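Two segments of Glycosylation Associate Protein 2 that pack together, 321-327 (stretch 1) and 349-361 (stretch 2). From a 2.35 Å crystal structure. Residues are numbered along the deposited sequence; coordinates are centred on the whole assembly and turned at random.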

# COMPACT_ATOMS: atom_id res chain seq x y z
N THR B 321 12.12 -12.57 -8.90
CA THR B 321 12.02 -11.61 -9.99
C THR B 321 11.75 -10.21 -9.43
O THR B 321 11.25 -10.08 -8.30
CB THR B 321 10.90 -12.05 -10.94
OG1 THR B 321 10.94 -11.28 -12.15
CG2 THR B 321 9.54 -11.89 -10.28
N PRO B 322 12.09 -9.15 -10.16
CA PRO B 322 11.69 -7.81 -9.71
C PRO B 322 10.18 -7.72 -9.67
O PRO B 322 9.49 -8.25 -10.55
CB PRO B 322 12.28 -6.87 -10.76
CG PRO B 322 13.35 -7.68 -11.46
CD PRO B 322 12.92 -9.11 -11.37
N PHE B 323 9.65 -7.05 -8.63
CA PHE B 323 8.20 -7.08 -8.44
C PHE B 323 7.67 -5.80 -7.82
O PHE B 323 8.36 -5.06 -7.11
CB PHE B 323 7.76 -8.29 -7.62
CG PHE B 323 8.14 -8.25 -6.15
CD1 PHE B 323 9.37 -8.72 -5.73
CD2 PHE B 323 7.22 -7.79 -5.20
CE1 PHE B 323 9.71 -8.72 -4.38
CE2 PHE B 323 7.55 -7.79 -3.84
CZ PHE B 323 8.79 -8.25 -3.42
N MET B 324 6.40 -5.55 -8.11
CA MET B 324 5.67 -4.39 -7.62
C MET B 324 4.36 -4.88 -7.04
O MET B 324 3.73 -5.79 -7.60
CB MET B 324 5.43 -3.40 -8.75
CG MET B 324 5.01 -2.02 -8.32
SD MET B 324 4.91 -0.95 -9.77
CE MET B 324 4.02 0.47 -9.13
N LEU B 325 3.97 -4.32 -5.90
CA LEU B 325 2.66 -4.55 -5.31
C LEU B 325 1.84 -3.27 -5.34
O LEU B 325 2.39 -2.17 -5.18
CB LEU B 325 2.78 -5.06 -3.88
CG LEU B 325 3.86 -6.10 -3.61
CD1 LEU B 325 3.89 -6.40 -2.11
CD2 LEU B 325 3.61 -7.36 -4.44
N ILE B 326 0.54 -3.41 -5.56
CA ILE B 326 -0.40 -2.29 -5.63
C ILE B 326 -1.62 -2.68 -4.81
O ILE B 326 -2.19 -3.76 -5.01
CB ILE B 326 -0.79 -1.96 -7.08
CG1 ILE B 326 0.43 -2.09 -8.02
CG2 ILE B 326 -1.42 -0.57 -7.18
CD1 ILE B 326 0.26 -1.47 -9.37
N CYS B 327 -2.03 -1.81 -3.89
CA CYS B 327 -3.24 -2.02 -3.10
C CYS B 327 -4.07 -0.75 -3.08
O CYS B 327 -3.57 0.35 -3.30
CB CYS B 327 -2.92 -2.45 -1.66
SG CYS B 327 -2.09 -1.15 -0.71
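Stretch 2 349-361: DAIQEKLAFLNFS

How does stretch 2 lie on stretch 1? Most of it is a helix that is already under way at Asp349, and it runs nearly antiparallel to the extended strand Phe323 to Cys327: the two N-to-C directions make an angle of 166°, and the axes approach to 10.3 Å. No hydrogen bond joins the stretches; the stretch 1 side of every contact is a side chain. Met324 and Ile326, alternate residues of the strand, point toward stretch 2, as does Pro322 just before it, while Phe323, between Pro322 and Met324, points away.

What meets Pro322, at the start of the contact? The antiparallel course brings it to the far end of stretch 2, where its CB lies 4.0 Å from Leu358 CD1. At Asn359 the chain leaves helical geometry with positive phi, in a Schellman motif whose bonds include Phe360 N to Leu355 O at 2.9 Å. Beyond this turn Phe360 presents its ring edge to the proline, with CE2 4.4 Å from Pro322 CG.

Why does Met324 have more of its surface covered than any other residue here? Its chi angles are all t, so the side chain reaches out fully extended toward the helix. The CE methyl approaches Ala350 O at 3.6 Å, and it lies 3.9 Å from both Ala350 CB and Ile351 CG1. One helical turn later, Lys354 CG packs 3.8 Å from Met324 SD; the lysine's end leads away, and its NZ forms a salt bridge with Glu353 OE1 at 3.6 Å.

Where does the contact end along the strand? Ile326 makes the last touch, its CD1 3.7 Å from Ile351 CD1. Ile351, whose CA-to-CB bond points sideways, thus packs against both Met324 and Ile326. Cys327 is out of reach, leaving a small, largely apolar contact that buries 266 Å² over both sides.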

# COMPACT_ATOMS: atom_id res chain seq x y z
N ASP B 349 1.28 5.56 -14.60
CA ASP B 349 2.59 6.18 -14.47
C ASP B 349 3.46 5.45 -13.45
O ASP B 349 4.66 5.30 -13.66
CB ASP B 349 2.44 7.66 -14.08
CG ASP B 349 1.78 8.50 -15.17
OD1 ASP B 349 1.60 7.99 -16.30
OD2 ASP B 349 1.43 9.67 -14.89
N ALA B 350 2.86 5.00 -12.34
CA ALA B 350 3.65 4.38 -11.28
C ALA B 350 4.31 3.10 -11.76
O ALA B 350 5.47 2.83 -11.44
CB ALA B 350 2.80 4.10 -10.05
N ILE B 351 3.58 2.30 -12.55
CA ILE B 351 4.19 1.10 -13.13
C ILE B 351 5.20 1.48 -14.22
O ILE B 351 6.33 0.97 -14.23
CB ILE B 351 3.10 0.15 -13.66
CG1 ILE B 351 2.13 -0.22 -12.52
CG2 ILE B 351 3.74 -1.14 -14.22
CD1 ILE B 351 0.75 -0.58 -12.96
N GLN B 352 4.84 2.40 -15.12
CA GLN B 352 5.79 2.83 -16.15
C GLN B 352 7.06 3.39 -15.53
O GLN B 352 8.16 3.20 -16.08
CB GLN B 352 5.15 3.87 -17.08
CG GLN B 352 3.98 3.31 -17.86
CD GLN B 352 3.45 4.20 -18.98
OE1 GLN B 352 3.06 3.69 -20.03
NE2 GLN B 352 3.41 5.52 -18.76
N GLU B 353 6.93 4.07 -14.39
CA GLU B 353 8.11 4.62 -13.74
C GLU B 353 9.07 3.52 -13.30
O GLU B 353 10.29 3.68 -13.42
CB GLU B 353 7.68 5.49 -12.57
CG GLU B 353 8.77 6.33 -11.95
CD GLU B 353 8.32 6.97 -10.64
OE1 GLU B 353 8.83 6.57 -9.57
OE2 GLU B 353 7.44 7.86 -10.68
N LYS B 354 8.55 2.40 -12.82
CA LYS B 354 9.44 1.33 -12.37
C LYS B 354 10.01 0.53 -13.53
O LYS B 354 11.13 0.01 -13.42
CB LYS B 354 8.72 0.41 -11.40
CG LYS B 354 8.03 1.14 -10.28
CD LYS B 354 9.01 1.91 -9.42
CE LYS B 354 8.27 2.93 -8.55
NZ LYS B 354 9.20 3.61 -7.62
N LEU B 355 9.25 0.40 -14.63
CA LEU B 355 9.84 -0.13 -15.86
C LEU B 355 11.00 0.73 -16.31
O LEU B 355 12.10 0.23 -16.58
CB LEU B 355 8.78 -0.21 -16.95
CG LEU B 355 7.92 -1.47 -16.94
CD1 LEU B 355 6.65 -1.25 -17.73
CD2 LEU B 355 8.67 -2.64 -17.48
N ALA B 356 10.78 2.05 -16.37
CA ALA B 356 11.85 2.98 -16.73
C ALA B 356 13.06 2.81 -15.82
O ALA B 356 14.19 2.66 -16.30
CB ALA B 356 11.33 4.42 -16.68
N PHE B 357 12.85 2.83 -14.50
CA PHE B 357 13.95 2.63 -13.56
C PHE B 357 14.75 1.38 -13.89
O PHE B 357 15.98 1.38 -13.81
CB PHE B 357 13.41 2.55 -12.13
CG PHE B 357 14.46 2.27 -11.08
CD1 PHE B 357 15.17 3.30 -10.49
CD2 PHE B 357 14.71 0.97 -10.66
CE1 PHE B 357 16.12 3.04 -9.50
CE2 PHE B 357 15.66 0.71 -9.68
CZ PHE B 357 16.36 1.74 -9.10
N LEU B 358 14.07 0.28 -14.23
CA LEU B 358 14.75 -0.96 -14.60
C LEU B 358 15.27 -0.95 -16.03
O LEU B 358 15.98 -1.88 -16.42
CB LEU B 358 13.80 -2.15 -14.41
CG LEU B 358 13.54 -2.59 -12.97
CD1 LEU B 358 12.36 -3.52 -12.91
CD2 LEU B 358 14.77 -3.25 -12.37
N ASN B 359 14.95 0.10 -16.81
CA ASN B 359 15.14 0.13 -18.26
C ASN B 359 14.60 -1.14 -18.91
O ASN B 359 15.23 -1.74 -19.78
CB ASN B 359 16.61 0.36 -18.63
CG ASN B 359 16.74 1.22 -19.88
OD1 ASN B 359 16.28 0.86 -20.97
ND2 ASN B 359 17.35 2.40 -19.72
N PHE B 360 13.42 -1.55 -18.48
CA PHE B 360 12.68 -2.60 -19.15
C PHE B 360 11.67 -1.98 -20.09
O PHE B 360 11.27 -0.82 -19.93
CB PHE B 360 11.97 -3.51 -18.14
CG PHE B 360 12.88 -4.33 -17.29
CD1 PHE B 360 14.26 -4.25 -17.44
CD2 PHE B 360 12.36 -5.17 -16.30
CE1 PHE B 360 15.10 -5.00 -16.65
CE2 PHE B 360 13.20 -5.92 -15.51
CZ PHE B 360 14.57 -5.84 -15.68
N SER B 361 11.25 -2.76 -21.08
CA SER B 361 10.19 -2.35 -21.99
C SER B 361 8.88 -3.01 -21.59
O SER B 361 8.84 -3.89 -20.72
CB SER B 361 10.55 -2.71 -23.43
OG SER B 361 10.33 -4.09 -23.67